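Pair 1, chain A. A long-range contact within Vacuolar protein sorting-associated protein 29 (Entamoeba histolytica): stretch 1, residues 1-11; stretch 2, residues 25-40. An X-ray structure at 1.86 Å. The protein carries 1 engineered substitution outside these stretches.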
# COMPACT_ATOMS: atom_id res chain seq x y z
N MET A 1 -5.91 -8.96 13.56
CA MET A 1 -6.17 -8.35 12.25
C MET A 1 -4.90 -8.24 11.41
O MET A 1 -3.99 -7.48 11.74
CB MET A 1 -6.80 -6.97 12.42
CG MET A 1 -8.31 -6.96 12.55
SD MET A 1 -9.16 -7.74 11.16
CE MET A 1 -10.66 -6.78 11.08
N LEU A 2 -4.84 -8.99 10.33
CA LEU A 2 -3.70 -8.95 9.42
C LEU A 2 -4.15 -8.20 8.18
O LEU A 2 -5.12 -8.58 7.54
CB LEU A 2 -3.25 -10.35 9.04
CG LEU A 2 -2.05 -10.41 8.12
CD1 LEU A 2 -0.81 -9.91 8.83
CD2 LEU A 2 -1.85 -11.84 7.64
N VAL A 3 -3.43 -7.13 7.86
CA VAL A 3 -3.76 -6.29 6.72
C VAL A 3 -2.66 -6.25 5.66
O VAL A 3 -1.53 -5.89 5.93
CB VAL A 3 -3.99 -4.85 7.20
CG1 VAL A 3 -4.58 -3.99 6.10
CG2 VAL A 3 -4.85 -4.84 8.46
N LEU A 4 -3.02 -6.61 4.43
CA LEU A 4 -2.06 -6.58 3.35
C LEU A 4 -2.14 -5.19 2.73
O LEU A 4 -3.21 -4.77 2.31
CB LEU A 4 -2.40 -7.65 2.30
CG LEU A 4 -1.70 -7.60 0.95
CD1 LEU A 4 -0.21 -7.83 1.05
CD2 LEU A 4 -2.33 -8.57 -0.04
N VAL A 5 -1.02 -4.48 2.70
CA VAL A 5 -0.97 -3.15 2.09
C VAL A 5 -0.19 -3.30 0.79
O VAL A 5 1.00 -3.59 0.79
CB VAL A 5 -0.32 -2.12 3.03
CG1 VAL A 5 -0.36 -0.73 2.42
CG2 VAL A 5 -1.00 -2.14 4.38
N ILE A 6 -0.88 -3.09 -0.32
CA ILE A 6 -0.31 -3.26 -1.65
C ILE A 6 -0.85 -2.23 -2.65
O ILE A 6 -1.87 -1.61 -2.38
CB ILE A 6 -0.60 -4.69 -2.15
CG1 ILE A 6 0.41 -5.17 -3.19
CG2 ILE A 6 -2.03 -4.79 -2.64
CD1 ILE A 6 0.31 -6.65 -3.50
N GLY A 7 -0.17 -2.07 -3.78
CA GLY A 7 -0.60 -1.14 -4.80
C GLY A 7 0.41 -0.82 -5.90
O GLY A 7 1.47 -1.44 -5.98
N ASP A 8 0.06 0.15 -6.73
CA ASP A 8 0.92 0.61 -7.83
C ASP A 8 1.34 -0.52 -8.77
O ASP A 8 2.50 -0.65 -9.12
CB ASP A 8 2.11 1.39 -7.31
CG ASP A 8 1.75 2.81 -6.94
OD1 ASP A 8 0.91 3.39 -7.64
OD2 ASP A 8 2.30 3.34 -5.96
N PHE A 9 0.38 -1.36 -9.11
CA PHE A 9 0.61 -2.49 -10.00
C PHE A 9 0.98 -2.17 -11.44
O PHE A 9 1.84 -2.81 -12.03
CB PHE A 9 -0.63 -3.39 -10.04
CG PHE A 9 -0.98 -4.01 -8.73
CD1 PHE A 9 -0.33 -5.15 -8.30
CD2 PHE A 9 -1.97 -3.46 -7.93
CE1 PHE A 9 -0.66 -5.74 -7.09
CE2 PHE A 9 -2.29 -4.04 -6.72
CZ PHE A 9 -1.64 -5.18 -6.30
N HIS A 10 0.30 -1.18 -12.02
CA HIS A 10 0.48 -0.88 -13.43
C HIS A 10 0.73 0.57 -13.82
O HIS A 10 0.24 1.50 -13.18
CB HIS A 10 -0.77 -1.36 -14.17
CG HIS A 10 -0.56 -1.68 -15.62
ND1 HIS A 10 0.07 -2.83 -16.04
CD2 HIS A 10 -0.90 -1.01 -16.74
CE1 HIS A 10 0.11 -2.85 -17.36
NE2 HIS A 10 -0.47 -1.75 -17.81
N VAL A 11 1.48 0.72 -14.90
CA VAL A 11 1.78 2.00 -15.52
C VAL A 11 1.33 1.82 -16.98
O VAL A 11 1.61 0.79 -17.59
CB VAL A 11 3.27 2.35 -15.44
CG1 VAL A 11 3.60 3.51 -16.36
CG2 VAL A 11 3.66 2.67 -14.01
N ARG A 25 3.30 -16.44 -1.21
CA ARG A 25 3.25 -16.02 0.18
C ARG A 25 1.90 -15.44 0.60
O ARG A 25 1.38 -15.75 1.66
CB ARG A 25 4.35 -14.99 0.45
CG ARG A 25 4.15 -14.20 1.73
CD ARG A 25 4.43 -15.07 2.94
NE ARG A 25 3.96 -14.48 4.19
CZ ARG A 25 2.70 -14.43 4.58
NH1 ARG A 25 1.74 -14.95 3.82
NH2 ARG A 25 2.38 -13.87 5.73
N LEU A 26 1.37 -14.55 -0.23
CA LEU A 26 0.09 -13.90 -0.01
C LEU A 26 -1.11 -14.86 -0.04
O LEU A 26 -2.06 -14.69 0.71
CB LEU A 26 -0.10 -12.75 -0.98
CG LEU A 26 0.86 -11.57 -0.84
CD1 LEU A 26 0.69 -10.54 -1.95
CD2 LEU A 26 0.78 -10.93 0.53
N ASN A 27 -1.03 -15.86 -0.90
CA ASN A 27 -2.10 -16.85 -1.08
C ASN A 27 -2.42 -17.72 0.14
O ASN A 27 -3.54 -18.18 0.27
CB ASN A 27 -1.85 -17.70 -2.33
CG ASN A 27 -2.44 -17.08 -3.58
OD1 ASN A 27 -3.55 -16.55 -3.56
ND2 ASN A 27 -1.70 -17.14 -4.69
N THR A 28 -1.44 -17.98 0.99
CA THR A 28 -1.69 -18.81 2.17
C THR A 28 -1.96 -18.06 3.48
O THR A 28 -2.35 -18.66 4.47
CB THR A 28 -0.53 -19.79 2.42
OG1 THR A 28 0.69 -19.06 2.52
CG2 THR A 28 -0.42 -20.79 1.28
N GLY A 29 -1.67 -16.77 3.51
CA GLY A 29 -1.83 -16.03 4.73
C GLY A 29 -3.26 -15.89 5.16
O GLY A 29 -4.17 -15.95 4.35
N ARG A 30 -3.47 -15.75 6.46
CA ARG A 30 -4.81 -15.53 6.98
C ARG A 30 -5.00 -14.02 6.97
O ARG A 30 -5.15 -13.40 8.02
CB ARG A 30 -4.94 -16.06 8.41
CG ARG A 30 -6.37 -16.29 8.85
CD ARG A 30 -6.92 -17.56 8.24
NE ARG A 30 -8.38 -17.56 8.12
CZ ARG A 30 -9.03 -17.45 6.96
NH1 ARG A 30 -8.37 -17.33 5.81
NH2 ARG A 30 -10.35 -17.45 6.95
N ILE A 31 -5.02 -13.43 5.78
CA ILE A 31 -5.16 -11.99 5.68
C ILE A 31 -6.61 -11.55 5.76
O ILE A 31 -7.43 -11.91 4.92
CB ILE A 31 -4.54 -11.49 4.36
CG1 ILE A 31 -3.05 -11.83 4.31
CG2 ILE A 31 -4.74 -10.00 4.21
CD1 ILE A 31 -2.42 -11.64 2.95
N GLN A 32 -6.94 -10.87 6.84
CA GLN A 32 -8.28 -10.34 7.05
C GLN A 32 -8.72 -9.19 6.13
O GLN A 32 -9.86 -9.15 5.69
CB GLN A 32 -8.46 -9.92 8.51
CG GLN A 32 -8.58 -11.10 9.47
CD GLN A 32 -7.24 -11.73 9.77
OE1 GLN A 32 -6.22 -11.06 9.76
NE2 GLN A 32 -7.25 -13.03 10.02
N THR A 33 -7.81 -8.26 5.89
CA THR A 33 -8.12 -7.08 5.08
C THR A 33 -7.00 -6.72 4.09
O THR A 33 -5.82 -6.94 4.37
CB THR A 33 -8.40 -5.87 6.02
OG1 THR A 33 -9.30 -6.28 7.04
CG2 THR A 33 -9.02 -4.69 5.29
N VAL A 34 -7.41 -6.16 2.95
CA VAL A 34 -6.48 -5.71 1.94
C VAL A 34 -6.70 -4.22 1.69
O VAL A 34 -7.82 -3.80 1.43
CB VAL A 34 -6.68 -6.47 0.61
CG1 VAL A 34 -6.05 -5.71 -0.54
CG2 VAL A 34 -6.13 -7.89 0.69
N LEU A 35 -5.64 -3.43 1.81
CA LEU A 35 -5.72 -2.00 1.54
C LEU A 35 -4.86 -1.76 0.31
O LEU A 35 -3.64 -1.87 0.37
CB LEU A 35 -5.23 -1.20 2.74
CG LEU A 35 -5.98 -1.49 4.04
CD1 LEU A 35 -5.60 -0.52 5.15
CD2 LEU A 35 -7.49 -1.51 3.82
N CYS A 36 -5.50 -1.42 -0.79
CA CYS A 36 -4.81 -1.21 -2.04
C CYS A 36 -4.80 0.25 -2.44
O CYS A 36 -5.85 0.90 -2.51
CB CYS A 36 -5.44 -2.06 -3.14
SG CYS A 36 -4.64 -1.94 -4.74
N THR A 37 -3.62 0.76 -2.77
CA THR A 37 -3.43 2.15 -3.16
C THR A 37 -3.93 2.52 -4.56
O THR A 37 -3.98 3.69 -4.90
CB THR A 37 -1.98 2.62 -2.99
OG1 THR A 37 -1.10 1.75 -3.71
CG2 THR A 37 -1.60 2.63 -1.52
N GLY A 38 -4.31 1.53 -5.37
CA GLY A 38 -4.77 1.83 -6.72
C GLY A 38 -3.80 1.43 -7.81
O GLY A 38 -2.86 0.69 -7.56
N ASN A 39 -4.01 1.98 -9.00
CA ASN A 39 -3.19 1.68 -10.17
C ASN A 39 -3.16 0.18 -10.49
O ASN A 39 -2.10 -0.43 -10.60
CB ASN A 39 -1.79 2.27 -10.04
CG ASN A 39 -1.75 3.74 -10.44
OD1 ASN A 39 -2.77 4.31 -10.82
ND2 ASN A 39 -0.59 4.35 -10.35
N LEU A 40 -4.35 -0.40 -10.62
CA LEU A 40 -4.50 -1.80 -10.96
C LEU A 40 -4.24 -2.07 -12.44
O LEU A 40 -4.44 -1.20 -13.27
CB LEU A 40 -5.92 -2.29 -10.61
CG LEU A 40 -6.44 -2.04 -9.20
CD1 LEU A 40 -7.88 -2.51 -9.09
CD2 LEU A 40 -5.56 -2.73 -8.18
O HOH W 1 2.04 2.01 -3.61
O HOH W 2 1.80 2.21 -10.49
O HOH W 3 -2.58 1.29 -13.68

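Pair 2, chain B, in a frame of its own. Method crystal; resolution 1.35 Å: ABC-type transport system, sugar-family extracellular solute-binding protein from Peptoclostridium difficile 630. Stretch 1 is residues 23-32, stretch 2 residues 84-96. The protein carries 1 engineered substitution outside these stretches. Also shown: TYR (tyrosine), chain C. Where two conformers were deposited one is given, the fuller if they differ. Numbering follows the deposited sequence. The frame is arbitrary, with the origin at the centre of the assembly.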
# COMPACT_ATOMS: atom_id res chain seq x y z
N VAL B 23 9.68 18.27 24.59
CA VAL B 23 9.94 17.20 23.57
C VAL B 23 8.58 16.68 23.08
O VAL B 23 7.75 16.26 23.90
CB VAL B 23 10.76 16.02 24.20
CG1 VAL B 23 10.89 14.83 23.24
CG2 VAL B 23 12.13 16.50 24.71
N LYS B 24 8.34 16.70 21.76
CA LYS B 24 7.11 16.19 21.20
C LYS B 24 7.25 14.68 21.06
O LYS B 24 8.28 14.18 20.60
CB LYS B 24 6.82 16.87 19.84
CG LYS B 24 6.51 18.40 19.88
CD LYS B 24 5.18 18.64 20.56
CE LYS B 24 4.93 20.06 20.95
NZ LYS B 24 4.54 20.92 19.84
N LYS B 25 6.20 13.98 21.50
CA LYS B 25 6.19 12.50 21.46
C LYS B 25 5.28 12.01 20.33
O LYS B 25 4.11 12.35 20.26
CB LYS B 25 5.73 11.95 22.82
CG LYS B 25 6.66 12.48 23.94
CD LYS B 25 6.34 12.10 25.37
CE LYS B 25 7.30 12.84 26.32
NZ LYS B 25 7.01 14.31 26.38
N ILE B 26 5.93 11.31 19.42
CA ILE B 26 5.27 10.82 18.21
C ILE B 26 5.22 9.30 18.34
O ILE B 26 6.18 8.65 18.60
CB ILE B 26 6.06 11.21 16.94
CG1 ILE B 26 6.23 12.75 16.84
CG2 ILE B 26 5.41 10.56 15.72
CD1 ILE B 26 7.09 13.12 15.66
N GLY B 27 4.02 8.76 18.10
CA GLY B 27 3.85 7.29 17.96
C GLY B 27 3.71 6.92 16.50
O GLY B 27 2.91 7.56 15.80
N ILE B 28 4.50 5.93 16.07
CA ILE B 28 4.35 5.41 14.70
C ILE B 28 3.79 3.98 14.84
O ILE B 28 4.35 3.19 15.54
CB ILE B 28 5.68 5.35 13.95
CG1 ILE B 28 6.37 6.74 13.87
CG2 ILE B 28 5.44 4.75 12.56
CD1 ILE B 28 7.62 6.78 13.04
N THR B 29 2.65 3.80 14.19
CA THR B 29 1.97 2.46 14.20
C THR B 29 1.97 1.95 12.77
O THR B 29 1.36 2.53 11.89
CB THR B 29 0.59 2.56 14.85
OG1 THR B 29 -0.06 1.24 14.72
CG2 THR B 29 -0.34 3.55 14.27
N GLN B 30 2.69 0.85 12.58
CA GLN B 30 2.84 0.24 11.26
C GLN B 30 2.27 -1.21 11.30
O GLN B 30 2.57 -1.94 12.21
CB GLN B 30 4.31 0.20 10.87
CG GLN B 30 4.58 -0.30 9.47
CD GLN B 30 6.04 -0.24 9.05
OE1 GLN B 30 6.76 0.72 9.40
NE2 GLN B 30 6.48 -1.19 8.23
N LEU B 31 1.47 -1.57 10.30
CA LEU B 31 0.84 -2.91 10.35
C LEU B 31 1.83 -4.07 10.36
O LEU B 31 1.69 -5.02 11.16
CB LEU B 31 -0.12 -3.00 9.17
CG LEU B 31 -0.78 -4.38 8.95
CD1 LEU B 31 -1.62 -4.70 10.15
CD2 LEU B 31 -1.55 -4.28 7.66
N VAL B 32 2.80 -4.01 9.46
CA VAL B 32 3.72 -5.11 9.19
C VAL B 32 4.91 -4.55 8.39
O VAL B 32 4.76 -3.55 7.74
CB VAL B 32 2.99 -6.26 8.43
CG1 VAL B 32 2.59 -5.83 7.04
CG2 VAL B 32 3.83 -7.56 8.42
N LYS B 84 -0.84 9.65 25.73
CA LYS B 84 -0.99 11.08 25.39
C LYS B 84 0.07 11.57 24.41
O LYS B 84 0.65 12.67 24.58
CB LYS B 84 -1.10 11.95 26.68
CG LYS B 84 -2.19 11.50 27.65
CD LYS B 84 -2.23 12.26 28.96
CE LYS B 84 -3.45 11.84 29.76
NZ LYS B 84 -3.18 11.75 31.21
N LYS B 85 0.34 10.81 23.36
CA LYS B 85 1.22 11.21 22.29
C LYS B 85 0.75 12.55 21.72
O LYS B 85 -0.44 12.87 21.70
CB LYS B 85 1.22 10.21 21.15
CG LYS B 85 1.79 8.84 21.48
CD LYS B 85 3.19 8.83 22.05
CE LYS B 85 3.69 7.42 22.19
NZ LYS B 85 4.98 7.35 22.88
N ASP B 86 1.70 13.34 21.24
CA ASP B 86 1.36 14.57 20.55
C ASP B 86 0.87 14.40 19.11
O ASP B 86 0.13 15.20 18.59
CB ASP B 86 2.60 15.49 20.58
CG ASP B 86 3.00 15.90 21.99
OD1 ASP B 86 2.21 16.65 22.55
OD2 ASP B 86 4.06 15.39 22.50
N LEU B 87 1.29 13.27 18.51
CA LEU B 87 0.97 12.97 17.12
C LEU B 87 1.12 11.46 16.96
O LEU B 87 2.04 10.86 17.47
CB LEU B 87 1.97 13.67 16.18
CG LEU B 87 1.95 13.27 14.70
CD1 LEU B 87 0.69 13.75 14.09
CD2 LEU B 87 3.15 13.90 13.97
N ILE B 88 0.18 10.90 16.18
CA ILE B 88 0.27 9.48 15.74
C ILE B 88 0.41 9.41 14.23
O ILE B 88 -0.32 10.09 13.53
CB ILE B 88 -0.99 8.75 16.18
CG1 ILE B 88 -1.05 8.64 17.69
CG2 ILE B 88 -1.01 7.31 15.57
CD1 ILE B 88 -2.40 8.22 18.24
N PHE B 89 1.44 8.71 13.79
CA PHE B 89 1.64 8.46 12.36
C PHE B 89 1.25 6.97 12.14
O PHE B 89 1.86 6.08 12.70
CB PHE B 89 3.11 8.69 12.02
CG PHE B 89 3.52 8.33 10.61
CD1 PHE B 89 2.72 8.61 9.50
CD2 PHE B 89 4.75 7.75 10.40
CE1 PHE B 89 3.15 8.22 8.21
CE2 PHE B 89 5.18 7.40 9.13
CZ PHE B 89 4.37 7.68 8.05
N ALA B 90 0.23 6.82 11.30
CA ALA B 90 -0.36 5.44 11.04
C ALA B 90 -0.10 5.06 9.58
O ALA B 90 -0.46 5.78 8.64
CB ALA B 90 -1.86 5.44 11.37
N ILE B 91 0.47 3.85 9.43
CA ILE B 91 0.91 3.37 8.15
C ILE B 91 0.05 2.13 7.84
O ILE B 91 0.24 1.10 8.48
CB ILE B 91 2.41 2.99 8.17
CG1 ILE B 91 3.28 4.21 8.59
CG2 ILE B 91 2.86 2.41 6.85
CD1 ILE B 91 4.69 3.76 8.85
N SER B 92 -0.78 2.33 6.81
CA SER B 92 -1.81 1.36 6.29
C SER B 92 -3.18 1.67 6.82
O SER B 92 -3.38 2.21 7.92
CB SER B 92 -1.47 -0.11 6.56
OG SER B 92 -1.86 -0.49 7.86
N THR B 93 -4.20 1.14 6.08
CA THR B 93 -5.58 1.29 6.46
C THR B 93 -5.88 0.67 7.82
O THR B 93 -6.51 1.29 8.65
CB THR B 93 -6.54 0.86 5.34
OG1 THR B 93 -6.37 1.69 4.21
CG2 THR B 93 -7.98 0.89 5.79
N PRO B 94 -5.55 -0.63 8.02
CA PRO B 94 -5.81 -1.20 9.35
C PRO B 94 -5.19 -0.44 10.54
O PRO B 94 -5.85 -0.25 11.58
CB PRO B 94 -5.31 -2.66 9.22
CG PRO B 94 -5.32 -2.93 7.75
CD PRO B 94 -4.92 -1.61 7.13
N SER B 95 -3.94 0.01 10.36
CA SER B 95 -3.32 0.75 11.46
C SER B 95 -3.99 2.11 11.71
O SER B 95 -4.19 2.49 12.86
CB SER B 95 -1.85 0.92 11.12
OG SER B 95 -1.14 -0.31 10.96
N ALA B 96 -4.38 2.77 10.63
CA ALA B 96 -5.10 4.04 10.71
C ALA B 96 -6.46 3.93 11.32
O ALA B 96 -6.90 4.75 12.11
CB ALA B 96 -5.15 4.70 9.35
N TYR C . -2.99 0.49 0.37
CA TYR C . -2.84 -0.35 1.57
C TYR C . -3.79 0.14 2.65
O TYR C . -3.68 -0.34 3.77
CB TYR C . -1.37 -0.51 2.00
CG TYR C . -0.55 -1.25 1.00
CD1 TYR C . -0.81 -2.64 0.76
CD2 TYR C . 0.41 -0.68 0.22
CE1 TYR C . -0.12 -3.31 -0.21
CE2 TYR C . 1.11 -1.34 -0.76
CZ TYR C . 0.83 -2.71 -0.99
OH TYR C . 1.51 -3.39 -1.97
OXT TYR C . -4.68 0.91 2.38
O HOH W 4 5.09 17.04 24.59
O HOH W 5 -2.68 1.31 15.14
O HOH W 6 -0.06 -1.09 13.41

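Two parallel β-strand pairs with the same backbone arrangement. Pairs 1 and 2 superpose with an RMSD of 0.7 Å over 14 central residues; the strands run at 21° to each other in pair 1 and 16° in pair 2. In both, alternate residues of the first strand bond to flanking residues of the second, the usual parallel ladder. In pair 1, Leu4(A) N donates to Thr33(A) O (2.8 Å) and Leu35(A) N to Leu4(A) O (2.8 Å). At the matching positions of pair 2, Gly27(B) N donates to Leu87(B) O (3.0 Å) and Phe89(B) N to Gly27(B) O (2.7 Å). The next rung is also common: Ile6(A) N to Leu35(A) O (3.1 Å) corresponds to Thr29(B) N to Phe89(B) O (2.8 Å).

At the matched positions Gln32(A) and Asp86(B), a side chain takes a backbone NH of the first stretch in the same way. Gln32(A) OE1 accepts from Leu2(A) N (2.6 Å), and Asp86(B) OD2 accepts from Lys25(B) N (2.8 Å); the side-chain centres of Gln32(A) and Asp86(B) lie 0.7 Å apart, so an amide and a carboxylate oxygen serve one backbone NH.

The sheet face bearing Val3(A), Val5(A), Thr33(A) and Leu35(A) matches that of Ile26(B), Ile28(B), Leu87(B) and Phe89(B). Here Val3(A) CG1 meets Leu35(A) CG diagonally at 3.5 Å; the Phe89(B) ring, at the Leu35(A) position, instead meets Ile28(B), the match of Val5(A), directly across, CD2 to Ile28(B) CG2 at 3.8 Å.

On the other face Leu4(A) matches Gly27(B), and their CA atoms coincide. Leu4(A) CD1 reaches Leu26(A) CD2 on the helix (3.3 Å), and its CB lies 3.8 Å from Ile31(A) CG2. Gly27(B) has no side chain; Lys85(B), the counterpart of Ile31(A), runs its aliphatic chain alongside, with CD 4.0 Å from Gly27(B) N. Two residues on, Ile6(A) CG2 lies 4.4 Å from Cys36(A) CB, while Thr29(B) CG2 touches Ala90(B) CB at 3.8 Å and Thr29(B) OG1 binds two waters.

At the C-terminal end of the ladder the solutions diverge: Gly7(A) lies past its strand, whereas Gln30(B) still belongs to its own. Gly7(A) leaves room for Thr37(A) OG1, 3.1 Å from its CA; a CB there would clash with that hydroxyl. Its match, Gln30(B), instead carries a side chain whose OE1 lies 3.7 Å from Ile91(B) CD1. Asp8(A) N then bonds to Gly38(A) O (3.1 Å), whereas Leu31(B) N makes a weak bond to Ile91(B) O (3.5 Å) and Leu31(B) CD2 packs on Pro94(B) CG (4.0 Å). In pair 2 the turn leads into a helix where Thr93(B) N donates to TYR O (2.8 Å) and Thr93(B) OG1 to TYR OXT (2.6 Å).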